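Local coordinates for protein putative isomerase YbhH (Escherichia coli, PDB 6OTV) that probably acts as an isomerase of the PrpF family, though its substrate and the reaction it carries out are not established, at residues Pro115-Arg120 and Val134-Gly139; Ile130-Gln135 and Ala157-Thr162; Met96-Gly101 and Val335-Arg340; Ile63-Asp68 and Asn107-Ala112; Ile4-Met9 and Ala17-Glu22. All blocks are in the same frame, centred on the assembly; numbering follows the deposited sequence.

Strands 3-11, 14-20, 59-65, 73-80, 116-123, 129-135, 158-163 and 332-344 pair in turn and return to 3-11, a closed ring around helix 94-106, consistent with the DAP-epimerase-like fold of the clan. Contacts 5, 1 and 2 join neighbouring strands of this ring, contact 3 seats the helix on strand 332-344, and contact 4 packs the helix exit on strand 59-65. Contacts 2 and 3 lie closest, centres about 7 Å apart; contacts 1 and 5 lie farthest, about 21 Å. Along the chain contact 5 closes first, contacts 3 and 4 interlock, and contacts 1 and 2 fall between the segments of contact 3, so the last ring strand comes from late in the chain.

Contact 1: Pro115-Arg120 and Val134-Gly139; sequences PVTRVR and VQTPNG
At the open end of the beta hairpin made by strands 116-123 and 129-135, T117 faces V134 and, one step farther out, meets T136. T117 and V134 form an antiparallel hydrogen-bonded pair: T117 N donates to V134 O at 2.9 Å, lying in the carbonyl plane, and V134 N returns a nearly straight bond to T117 O at 3.0 Å. Beyond it V116 and Q135 are the non-hydrogen-bonded pair, and V116 CG1 rests 3.4 Å from V134 O. The ladder then gives way to a more bent bond, T136 N to P115 O at 2.8 Å, with the donor well above the carbonyl plane.

Beside this ladder the two threonine side chains cross at about a right angle. T117 OG1, anti to its carbonyl carbon (chi1 -59°), donates to T136 OG1 at 2.6 Å. T113, just ahead of the strand, completes the circuit: its N bonds T117 OG1 and its O bonds T136 OG1, so both buried hydroxyls are gripped twice. In the ring of strands that encloses helix 94-106, V119 and V134 point inward to I105, their CG2 atoms 4.4 Å apart. Outside, R118 forms a salt bridge with D72 of the second subunit.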
# COMPACT_ATOMS: atom_id res chain seq x y z
N PRO A 115 6.11 21.27 -0.59
CA PRO A 115 7.39 21.38 0.14
C PRO A 115 7.83 20.07 0.78
O PRO A 115 8.84 20.03 1.49
CB PRO A 115 7.08 22.43 1.21
CG PRO A 115 5.63 22.20 1.52
CD PRO A 115 4.98 21.72 0.24
N VAL A 116 7.07 19.01 0.54
CA VAL A 116 7.36 17.68 1.07
C VAL A 116 7.21 16.67 -0.06
O VAL A 116 6.40 16.85 -0.97
CB VAL A 116 6.44 17.33 2.26
CG1 VAL A 116 6.65 15.90 2.73
CG2 VAL A 116 6.68 18.29 3.41
N THR A 117 8.02 15.62 -0.02
CA THR A 117 7.96 14.52 -0.98
C THR A 117 7.66 13.23 -0.23
O THR A 117 8.40 12.85 0.68
CB THR A 117 9.27 14.39 -1.76
OG1 THR A 117 9.54 15.62 -2.44
CG2 THR A 117 9.17 13.25 -2.77
N ARG A 118 6.57 12.57 -0.62
CA ARG A 118 6.21 11.28 -0.04
C ARG A 118 6.98 10.17 -0.75
O ARG A 118 7.06 10.15 -1.99
CB ARG A 118 4.71 11.04 -0.16
CG ARG A 118 3.85 12.14 0.44
CD ARG A 118 2.37 11.92 0.18
NE ARG A 118 1.83 10.80 0.94
CZ ARG A 118 0.56 10.39 0.88
NH1 ARG A 118 -0.30 11.01 0.08
NH2 ARG A 118 0.16 9.37 1.61
N VAL A 119 7.56 9.25 0.02
CA VAL A 119 8.31 8.13 -0.53
C VAL A 119 7.77 6.85 0.10
O VAL A 119 7.84 6.67 1.32
CB VAL A 119 9.82 8.25 -0.27
CG1 VAL A 119 10.55 7.08 -0.93
CG2 VAL A 119 10.35 9.58 -0.78
N ARG A 120 7.23 5.96 -0.74
CA ARG A 120 6.73 4.67 -0.29
C ARG A 120 7.86 3.65 -0.31
O ARG A 120 8.40 3.32 -1.37
CB ARG A 120 5.57 4.21 -1.18
CG ARG A 120 4.30 4.99 -0.95
CD ARG A 120 3.48 4.35 0.16
NE ARG A 120 2.44 5.24 0.66
CZ ARG A 120 1.26 4.83 1.10
NH1 ARG A 120 0.97 3.54 1.09
NH2 ARG A 120 0.38 5.71 1.55
N VAL A 134 9.70 13.50 3.34
CA VAL A 134 10.98 14.19 3.29
C VAL A 134 10.74 15.67 3.04
O VAL A 134 9.96 16.04 2.16
CB VAL A 134 11.88 13.59 2.19
CG1 VAL A 134 13.20 14.33 2.12
CG2 VAL A 134 12.09 12.10 2.44
N GLN A 135 11.41 16.51 3.82
CA GLN A 135 11.40 17.95 3.59
C GLN A 135 12.09 18.24 2.26
O GLN A 135 13.30 18.03 2.12
CB GLN A 135 12.09 18.68 4.73
CG GLN A 135 11.45 18.45 6.09
CD GLN A 135 10.04 18.98 6.16
OE1 GLN A 135 9.71 19.99 5.55
NE2 GLN A 135 9.19 18.29 6.92
N THR A 136 11.32 18.71 1.28
CA THR A 136 11.85 19.06 -0.04
C THR A 136 11.31 20.42 -0.47
O THR A 136 10.47 20.51 -1.38
CB THR A 136 11.51 17.98 -1.07
OG1 THR A 136 10.10 17.69 -1.01
CG2 THR A 136 12.30 16.70 -0.81
N PRO A 137 11.78 21.50 0.15
CA PRO A 137 11.37 22.83 -0.31
C PRO A 137 11.90 23.10 -1.71
O PRO A 137 13.10 22.96 -1.98
CB PRO A 137 12.00 23.77 0.73
CG PRO A 137 13.11 22.99 1.34
CD PRO A 137 12.66 21.57 1.33
N ASN A 138 10.99 23.47 -2.61
CA ASN A 138 11.30 23.72 -4.02
C ASN A 138 11.89 22.49 -4.70
O ASN A 138 12.68 22.61 -5.64
CB ASN A 138 12.24 24.92 -4.17
CG ASN A 138 11.61 26.22 -3.72
OD1 ASN A 138 10.43 26.48 -3.98
ND2 ASN A 138 12.39 27.05 -3.03
N GLY A 139 11.51 21.30 -4.23
CA GLY A 139 11.95 20.07 -4.86
C GLY A 139 13.36 19.65 -4.56
O GLY A 139 13.90 18.79 -5.26

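Contact 2: Ile130-Gln135 and Ala157-Thr162; sequences IEADVQ and APVALT
I130 begins the pairing by setting its CA and CG2 against T162 O, CG2 at 3.3 Å and touching L161 CB. E131 and T162 follow as an antiparallel hydrogen-bonded pair; E131 N to T162 O and T162 N to E131 O both measure 2.8 Å. The extended side chain of E131 carries its carboxylate away from strand 158-163 to salt bridges with R118 and R120. A132 sits opposite L161 in the non-hydrogen-bonded position, its CB 3.8 Å from L161 CD2, on the face that looks toward helix 94-106, where L161 touches S98.

D133 pairs with A160: D133 N gives 2.9 Å to A160 O, whereas the return bond from A160 N to D133 O stretches to a weak 3.4 Å. On the other face one water lies in bonding reach of D133 OD2, E131 O and T162 OG1, its nearby acceptors outnumbering its protons. At Q135 direct pairing has ended; a second water accepts from Q135 N and donates to P158 O at 2.8 Å. On the outer face E131 OE2 and D133 OD1 are 2.8 Å apart. Oxygens that close would repel if both acids were charged; R118 probably eases this, and one acid may hold a proton.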
# COMPACT_ATOMS: atom_id res chain seq x y z
N ILE A 130 6.71 1.23 4.63
CA ILE A 130 6.84 2.45 5.42
C ILE A 130 6.78 3.64 4.47
O ILE A 130 7.38 3.62 3.39
CB ILE A 130 8.15 2.48 6.23
CG1 ILE A 130 8.31 1.21 7.07
CG2 ILE A 130 8.20 3.71 7.12
CD1 ILE A 130 9.18 0.16 6.44
N GLU A 131 6.05 4.68 4.87
CA GLU A 131 6.05 5.94 4.15
C GLU A 131 7.00 6.91 4.85
O GLU A 131 6.93 7.08 6.07
CB GLU A 131 4.65 6.55 4.06
CG GLU A 131 4.67 7.96 3.47
CD GLU A 131 3.29 8.49 3.12
OE1 GLU A 131 2.36 7.69 2.92
OE2 GLU A 131 3.15 9.73 3.04
N ALA A 132 7.88 7.53 4.07
CA ALA A 132 8.77 8.57 4.55
C ALA A 132 8.35 9.90 3.93
O ALA A 132 8.16 9.99 2.72
CB ALA A 132 10.23 8.26 4.21
N ASP A 133 8.21 10.92 4.77
CA ASP A 133 7.87 12.26 4.33
C ASP A 133 9.11 13.13 4.47
O ASP A 133 9.53 13.45 5.59
CB ASP A 133 6.69 12.81 5.13
CG ASP A 133 5.44 11.98 4.94
OD1 ASP A 133 5.21 11.50 3.81
OD2 ASP A 133 4.68 11.80 5.92
N VAL A 134 9.70 13.50 3.34
CA VAL A 134 10.98 14.19 3.29
C VAL A 134 10.74 15.67 3.04
O VAL A 134 9.96 16.04 2.16
CB VAL A 134 11.88 13.59 2.19
CG1 VAL A 134 13.20 14.33 2.12
CG2 VAL A 134 12.09 12.10 2.44
N GLN A 135 11.41 16.51 3.82
CA GLN A 135 11.40 17.95 3.59
C GLN A 135 12.09 18.24 2.26
O GLN A 135 13.30 18.03 2.12
CB GLN A 135 12.09 18.68 4.73
CG GLN A 135 11.45 18.45 6.09
CD GLN A 135 10.04 18.98 6.16
OE1 GLN A 135 9.71 19.99 5.55
NE2 GLN A 135 9.19 18.29 6.92
N ALA A 157 16.62 18.55 9.89
CA ALA A 157 15.28 18.48 9.34
C ALA A 157 14.59 17.20 9.80
O ALA A 157 15.19 16.12 9.78
CB ALA A 157 15.32 18.53 7.81
N PRO A 158 13.32 17.27 10.21
CA PRO A 158 12.60 16.05 10.59
C PRO A 158 12.21 15.24 9.36
O PRO A 158 11.86 15.79 8.31
CB PRO A 158 11.36 16.59 11.32
CG PRO A 158 11.12 17.92 10.68
CD PRO A 158 12.50 18.48 10.38
N VAL A 159 12.28 13.92 9.50
CA VAL A 159 11.72 12.99 8.53
C VAL A 159 10.69 12.13 9.26
O VAL A 159 10.99 11.56 10.31
CB VAL A 159 12.80 12.12 7.86
CG1 VAL A 159 13.73 11.50 8.89
CG2 VAL A 159 12.16 11.04 7.00
N ALA A 160 9.49 12.07 8.71
CA ALA A 160 8.40 11.31 9.31
C ALA A 160 8.36 9.91 8.70
O ALA A 160 8.36 9.76 7.47
CB ALA A 160 7.06 12.02 9.10
N LEU A 161 8.33 8.90 9.56
CA LEU A 161 8.30 7.50 9.15
C LEU A 161 7.00 6.89 9.66
O LEU A 161 6.82 6.74 10.87
CB LEU A 161 9.51 6.74 9.69
CG LEU A 161 10.89 7.27 9.30
CD1 LEU A 161 11.97 6.40 9.91
CD2 LEU A 161 11.04 7.33 7.78
N THR A 162 6.11 6.54 8.74
CA THR A 162 4.80 5.97 9.07
C THR A 162 4.76 4.52 8.63
O THR A 162 4.91 4.22 7.44
CB THR A 162 3.68 6.77 8.40
OG1 THR A 162 3.78 8.14 8.79
CG2 THR A 162 2.32 6.22 8.83
O HOH W 1 5.36 9.43 7.16
O HOH W 2 8.46 15.79 7.71
O HOH W 3 13.01 15.16 5.82

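Contact 3: Met96-Gly101 and Val335-Arg340; sequences MLSGVG and VIRTTR. With EDO (1,2-ethanediol), chain E; EDO (1,2-ethanediol), chain N.
S98, T339 and R337 carry the contact between the enclosed helix 94-106 and strand 332-344 of the ring around it, an arrangement consistent with the DAP-epimerase-like fold. The axes of the short helical and strand segments approach to 7.4 Å at 66°, and nothing across the interface is a hydrogen bond; it is van der Waals contact of S98 and T339 with backbone and with the aliphatic root of R337.

S98 points at the strand. Its OG, anti to the carbonyl carbon (chi1 -41°), presses alongside R337, 3.2 Å from CB and 3.3 Å from CG, while its polar need is met inside the helix by N95 O. R337 bends away: NE donates almost straight to I336 O at 3.0 Å, with that oxygen in the guanidinium plane, and NH1 reaches the N95 side chain. N95 thus holds both neighbours.

Two residues on, T339 points at the helix from the same side of the strand. Its CG2 lies 3.6 Å from S98 O, and its hydroxyl bonds R10 O on the adjoining strand 3-11. OG1, anti to the backbone N (chi1 -172°), also meets the bare helix backbone, 3.5 Å from G99 CA.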
# COMPACT_ATOMS: atom_id res chain seq x y z
N MET A 96 18.32 3.61 10.05
CA MET A 96 18.82 3.72 8.69
C MET A 96 17.69 4.00 7.71
O MET A 96 17.90 4.65 6.68
CB MET A 96 19.57 2.44 8.29
CG MET A 96 20.89 2.25 9.02
SD MET A 96 22.16 3.42 8.49
CE MET A 96 22.68 2.68 6.95
N LEU A 97 16.48 3.52 8.02
CA LEU A 97 15.31 3.83 7.21
C LEU A 97 15.13 5.34 7.05
O LEU A 97 14.61 5.80 6.03
CB LEU A 97 14.08 3.20 7.85
CG LEU A 97 12.71 3.35 7.18
CD1 LEU A 97 12.72 2.72 5.79
CD2 LEU A 97 11.66 2.70 8.06
N SER A 98 15.57 6.12 8.04
CA SER A 98 15.40 7.57 7.99
C SER A 98 16.09 8.19 6.79
O SER A 98 15.67 9.25 6.31
CB SER A 98 15.93 8.22 9.27
OG SER A 98 15.58 7.45 10.41
N GLY A 99 17.15 7.57 6.29
CA GLY A 99 17.87 8.12 5.15
C GLY A 99 17.41 7.64 3.79
O GLY A 99 17.83 8.21 2.78
N VAL A 100 16.55 6.63 3.74
CA VAL A 100 16.21 6.00 2.46
C VAL A 100 15.51 7.00 1.54
O VAL A 100 15.85 7.13 0.36
CB VAL A 100 15.35 4.75 2.69
CG1 VAL A 100 14.82 4.20 1.37
CG2 VAL A 100 16.16 3.68 3.42
N GLY A 101 14.51 7.72 2.07
CA GLY A 101 13.73 8.61 1.24
C GLY A 101 14.56 9.72 0.62
O GLY A 101 14.46 10.00 -0.58
N VAL A 335 6.85 7.80 13.52
CA VAL A 335 7.96 8.26 14.33
C VAL A 335 8.69 9.36 13.56
O VAL A 335 8.77 9.31 12.33
CB VAL A 335 8.92 7.10 14.69
CG1 VAL A 335 10.20 7.61 15.32
CG2 VAL A 335 8.23 6.12 15.63
N ILE A 336 9.18 10.36 14.28
CA ILE A 336 10.01 11.41 13.70
C ILE A 336 11.47 11.03 13.92
O ILE A 336 11.87 10.66 15.02
CB ILE A 336 9.71 12.78 14.32
CG1 ILE A 336 8.23 13.14 14.16
CG2 ILE A 336 10.59 13.86 13.69
CD1 ILE A 336 7.81 13.42 12.73
N ARG A 337 12.27 11.12 12.85
CA ARG A 337 13.71 10.96 12.93
C ARG A 337 14.36 12.15 12.23
O ARG A 337 13.68 13.05 11.74
CB ARG A 337 14.17 9.64 12.31
CG ARG A 337 13.56 8.38 12.90
CD ARG A 337 14.35 7.88 14.10
NE ARG A 337 14.15 8.70 15.28
CZ ARG A 337 14.85 8.58 16.40
NH1 ARG A 337 15.80 7.67 16.49
NH2 ARG A 337 14.60 9.38 17.43
N THR A 338 15.69 12.14 12.19
CA THR A 338 16.44 13.06 11.36
C THR A 338 17.51 12.28 10.61
O THR A 338 17.89 11.18 11.01
CB THR A 338 17.10 14.19 12.17
OG1 THR A 338 18.18 13.65 12.94
CG2 THR A 338 16.09 14.86 13.10
N THR A 339 17.98 12.86 9.51
CA THR A 339 19.02 12.23 8.72
C THR A 339 19.92 13.31 8.15
O THR A 339 19.56 14.49 8.13
CB THR A 339 18.42 11.35 7.60
OG1 THR A 339 19.46 10.61 6.96
CG2 THR A 339 17.72 12.22 6.56
N ARG A 340 21.10 12.91 7.69
CA ARG A 340 22.02 13.86 7.09
C ARG A 340 22.97 13.11 6.16
O ARG A 340 23.48 12.05 6.50
CB ARG A 340 22.82 14.62 8.15
CG ARG A 340 23.50 15.88 7.62
CD ARG A 340 24.28 16.59 8.71
NE ARG A 340 25.53 15.91 9.03
CZ ARG A 340 26.66 16.09 8.35
NH1 ARG A 340 26.70 16.92 7.32
NH2 ARG A 340 27.76 15.43 8.71
C1 EDO E . 19.39 16.34 14.49
O1 EDO E . 18.88 15.04 14.79
C2 EDO E . 20.90 16.22 14.34
O2 EDO E . 21.53 17.51 14.28
C1 EDO N . 24.08 19.38 4.90
O1 EDO N . 24.48 18.86 6.17
C2 EDO N . 24.27 18.31 3.83
O2 EDO N . 23.80 17.05 4.32

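Contact 4: Ile63-Asp68 and Asn107-Ala112; sequences ISRSSD and NGLIAA. With EDO (1,2-ethanediol), chain L.
L109 splays its two methyls over different neighbours. CD1 meets I63 CG2 at 3.7 Å, the two side chains crossing at about a right angle, and CD2 sits 3.9 Å above one face of the R65 guanidinium, toward its rim. L109 follows G108, the positive-phi C-prime residue of the Schellman motif that ends helix 94-106; G108 N returns to I105 O and L109 N to A104 O.

The arm of R65 is extended from CG to NE and bends at chi4 (88°), where CZ leaves the line of the arm. NH2 comes 3.0 Å from G108 O, but the angle is too poor for a hydrogen bond; any attraction between the carbonyl and the charge is probably electrostatic. A 1,2-ethanediol, probably from the crystallisation liquor, packs C1 at 3.8 Å from L109 CD2 and takes a straight bond from R65 N to its O1 at 2.9 Å.

R65 also packs on E324 of the second subunit. I63 leans inward on V100 and F103 of helix 94-106 and L109 touches V73, which puts the contact where strand 59-65, strand 73-80 and the helix end converge.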
# COMPACT_ATOMS: atom_id res chain seq x y z
N ILE A 63 19.46 0.36 -1.79
CA ILE A 63 18.25 1.02 -2.27
C ILE A 63 18.09 0.78 -3.76
O ILE A 63 19.08 0.79 -4.51
CB ILE A 63 18.28 2.54 -1.97
CG1 ILE A 63 18.78 2.81 -0.54
CG2 ILE A 63 16.92 3.15 -2.20
CD1 ILE A 63 17.95 2.16 0.54
N SER A 64 16.85 0.58 -4.19
CA SER A 64 16.54 0.39 -5.60
C SER A 64 15.08 0.74 -5.83
O SER A 64 14.29 0.86 -4.88
CB SER A 64 16.82 -1.05 -6.06
OG SER A 64 15.84 -1.93 -5.54
N ARG A 65 14.72 0.91 -7.10
CA ARG A 65 13.31 1.04 -7.45
C ARG A 65 12.57 -0.23 -7.06
O ARG A 65 13.08 -1.34 -7.23
CB ARG A 65 13.15 1.32 -8.94
CG ARG A 65 13.54 2.73 -9.34
CD ARG A 65 13.22 3.00 -10.80
NE ARG A 65 13.55 4.37 -11.19
CZ ARG A 65 14.75 4.76 -11.63
NH1 ARG A 65 15.73 3.88 -11.73
NH2 ARG A 65 14.95 6.03 -11.95
N SER A 66 11.37 -0.07 -6.52
CA SER A 66 10.67 -1.20 -5.92
C SER A 66 10.19 -2.19 -6.97
O SER A 66 9.68 -1.81 -8.03
CB SER A 66 9.49 -0.72 -5.09
OG SER A 66 8.80 -1.84 -4.55
N SER A 67 10.37 -3.48 -6.67
CA SER A 67 9.77 -4.54 -7.47
C SER A 67 8.29 -4.71 -7.20
O SER A 67 7.60 -5.39 -7.97
CB SER A 67 10.49 -5.87 -7.19
OG SER A 67 11.89 -5.71 -7.22
N ASP A 68 7.78 -4.11 -6.12
CA ASP A 68 6.38 -4.19 -5.72
C ASP A 68 5.63 -2.98 -6.24
O ASP A 68 6.10 -1.84 -6.06
CB ASP A 68 6.27 -4.26 -4.20
CG ASP A 68 4.88 -4.64 -3.72
OD1 ASP A 68 3.92 -3.93 -4.07
OD2 ASP A 68 4.76 -5.64 -2.99
N ASN A 107 19.10 10.50 -5.82
CA ASN A 107 19.60 9.62 -6.86
C ASN A 107 18.56 9.34 -7.94
O ASN A 107 18.70 8.38 -8.71
CB ASN A 107 20.09 8.30 -6.24
CG ASN A 107 21.33 8.49 -5.39
OD1 ASN A 107 22.45 8.40 -5.88
ND2 ASN A 107 21.12 8.75 -4.10
N GLY A 108 17.51 10.16 -8.02
CA GLY A 108 16.56 10.07 -9.12
C GLY A 108 15.68 8.84 -9.14
O GLY A 108 15.13 8.50 -10.20
N LEU A 109 15.51 8.16 -8.01
CA LEU A 109 14.60 7.02 -7.95
C LEU A 109 13.14 7.44 -7.84
O LEU A 109 12.25 6.60 -8.03
CB LEU A 109 14.96 6.12 -6.77
CG LEU A 109 16.39 5.57 -6.78
CD1 LEU A 109 16.61 4.67 -5.57
CD2 LEU A 109 16.66 4.82 -8.07
N ILE A 110 12.87 8.71 -7.54
CA ILE A 110 11.50 9.22 -7.44
C ILE A 110 11.56 10.73 -7.62
O ILE A 110 12.52 11.38 -7.19
CB ILE A 110 10.84 8.81 -6.10
CG1 ILE A 110 9.42 9.38 -6.01
CG2 ILE A 110 11.69 9.25 -4.92
CD1 ILE A 110 8.71 9.05 -4.71
N ALA A 111 10.54 11.27 -8.27
CA ALA A 111 10.47 12.71 -8.49
C ALA A 111 10.09 13.43 -7.20
O ALA A 111 9.27 12.94 -6.42
CB ALA A 111 9.45 13.04 -9.58
N ALA A 112 10.69 14.59 -6.98
CA ALA A 112 10.43 15.39 -5.80
C ALA A 112 9.22 16.28 -6.01
O ALA A 112 8.97 16.78 -7.11
CB ALA A 112 11.64 16.24 -5.44
C1 EDO L . 18.03 1.52 -9.45
O1 EDO L . 16.84 0.83 -9.05
C2 EDO L . 19.16 1.22 -8.46
O2 EDO L . 19.40 -0.19 -8.40

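Contact 5: Ile4-Met9 and Ala17-Glu22; sequences IPCVMM and AFLLAE. With EDO (1,2-ethanediol), chain L.
V7 and F18 exchange two unequal backbone hydrogen bonds. F18 N reaches V7 O at a short 2.6 Å, whereas V7 N to F18 O spans 3.3 Å at 145°. V7 O also receives a CA-H contact from A17, the residue before F18, which pairs with M8 in the non-hydrogen-bonded position. The axes of the short antiparallel segments lie at 143°, and toward P5 the strands no longer bond directly: a water donates to P5 O at 2.8 Å and accepts from L20 N at 3.0 Å, satisfying both. M9 bonds G16 nearer the turn. Other backbone groups serve the flanking strands: I4, C6 and M8 bond to V347, G345, and I342 and F343, while L19 O takes the N-H of I63, whose own O serves A21 N.

Side chains pack on both faces. M9 makes a Met-aromatic contact: SD stands over the centre of the F18 ring, 4.0 Å from the centroid, while M9 CB touches CE1 at 3.5 Å. CG, anti to the carbonyl carbon (chi1 -56°), lies off-centre over the same face; the ring packs on M96 of helix 94-106. On the other face C6 SG lies 3.5 Å from A17 CB and touches L19 CD2, a layer over which helix 28-39 lies. This is a strongly twisted beta hairpin, strands 3-11 and 14-20, in the ring of strands expected of a DAP-epimerase-like domain.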
# COMPACT_ATOMS: atom_id res chain seq x y z
N ILE A 4 33.47 1.24 -5.82
CA ILE A 4 32.02 1.28 -5.92
C ILE A 4 31.52 2.65 -5.47
O ILE A 4 32.02 3.19 -4.47
CB ILE A 4 31.38 0.15 -5.11
CG1 ILE A 4 29.85 0.19 -5.21
CG2 ILE A 4 31.81 0.21 -3.64
CD1 ILE A 4 29.17 -0.96 -4.50
N PRO A 5 30.56 3.26 -6.18
CA PRO A 5 29.95 4.50 -5.68
C PRO A 5 29.26 4.26 -4.34
O PRO A 5 28.63 3.22 -4.12
CB PRO A 5 28.95 4.87 -6.77
CG PRO A 5 29.46 4.19 -8.00
CD PRO A 5 30.09 2.91 -7.52
N CYS A 6 29.37 5.24 -3.45
CA CYS A 6 28.86 5.08 -2.10
C CYS A 6 28.51 6.44 -1.51
O CYS A 6 29.10 7.46 -1.86
CB CYS A 6 29.88 4.35 -1.22
SG CYS A 6 29.36 4.08 0.49
N VAL A 7 27.52 6.43 -0.62
CA VAL A 7 27.09 7.62 0.12
C VAL A 7 26.98 7.23 1.58
O VAL A 7 26.23 6.31 1.93
CB VAL A 7 25.75 8.17 -0.39
CG1 VAL A 7 25.26 9.29 0.51
CG2 VAL A 7 25.87 8.66 -1.83
N MET A 8 27.73 7.91 2.45
CA MET A 8 27.57 7.74 3.89
C MET A 8 26.53 8.73 4.38
O MET A 8 26.59 9.92 4.06
CB MET A 8 28.88 7.95 4.64
CG MET A 8 28.78 7.75 6.14
SD MET A 8 30.33 8.12 6.99
CE MET A 8 31.42 6.90 6.26
N MET A 9 25.57 8.23 5.16
CA MET A 9 24.56 9.08 5.77
C MET A 9 24.40 8.68 7.23
O MET A 9 24.54 7.51 7.59
CB MET A 9 23.20 8.96 5.07
CG MET A 9 23.21 9.26 3.58
SD MET A 9 21.54 9.21 2.90
CE MET A 9 20.83 10.69 3.64
N ALA A 17 26.74 3.03 5.01
CA ALA A 17 26.75 3.22 3.57
C ALA A 17 25.36 3.07 2.99
O ALA A 17 24.60 2.17 3.36
CB ALA A 17 27.69 2.23 2.89
N PHE A 18 25.03 3.96 2.06
CA PHE A 18 23.82 3.87 1.25
C PHE A 18 24.25 3.60 -0.19
O PHE A 18 25.01 4.37 -0.78
CB PHE A 18 23.00 5.16 1.37
CG PHE A 18 22.23 5.26 2.66
CD1 PHE A 18 22.88 5.49 3.86
CD2 PHE A 18 20.85 5.12 2.67
CE1 PHE A 18 22.18 5.58 5.05
CE2 PHE A 18 20.13 5.22 3.86
CZ PHE A 18 20.80 5.44 5.05
N LEU A 19 23.78 2.48 -0.73
CA LEU A 19 24.23 1.96 -2.01
C LEU A 19 23.04 1.70 -2.91
O LEU A 19 21.95 1.36 -2.44
CB LEU A 19 25.03 0.67 -1.84
CG LEU A 19 26.23 0.72 -0.88
CD1 LEU A 19 26.75 -0.68 -0.59
CD2 LEU A 19 27.33 1.59 -1.47
N LEU A 20 23.25 1.86 -4.21
CA LEU A 20 22.28 1.44 -5.21
C LEU A 20 22.51 -0.02 -5.55
O LEU A 20 23.64 -0.46 -5.75
CB LEU A 20 22.39 2.29 -6.48
CG LEU A 20 22.01 3.77 -6.36
CD1 LEU A 20 22.41 4.51 -7.62
CD2 LEU A 20 20.51 3.90 -6.12
N ALA A 21 21.41 -0.78 -5.63
CA ALA A 21 21.52 -2.21 -5.92
C ALA A 21 22.15 -2.47 -7.29
O ALA A 21 22.70 -3.56 -7.50
CB ALA A 21 20.14 -2.87 -5.83
N GLU A 22 22.07 -1.51 -8.21
CA GLU A 22 22.73 -1.65 -9.51
C GLU A 22 24.21 -1.97 -9.35
O GLU A 22 24.78 -2.73 -10.14
CB GLU A 22 22.59 -0.36 -10.32
CG GLU A 22 21.28 -0.18 -11.03
CD GLU A 22 21.19 1.19 -11.69
OE1 GLU A 22 22.08 2.03 -11.41
OE2 GLU A 22 20.25 1.43 -12.47
C1 EDO L . 18.03 1.52 -9.45
O1 EDO L . 16.84 0.83 -9.05
C2 EDO L . 19.16 1.22 -8.46
O2 EDO L . 19.40 -0.19 -8.40
O HOH W 4 25.97 2.81 -4.91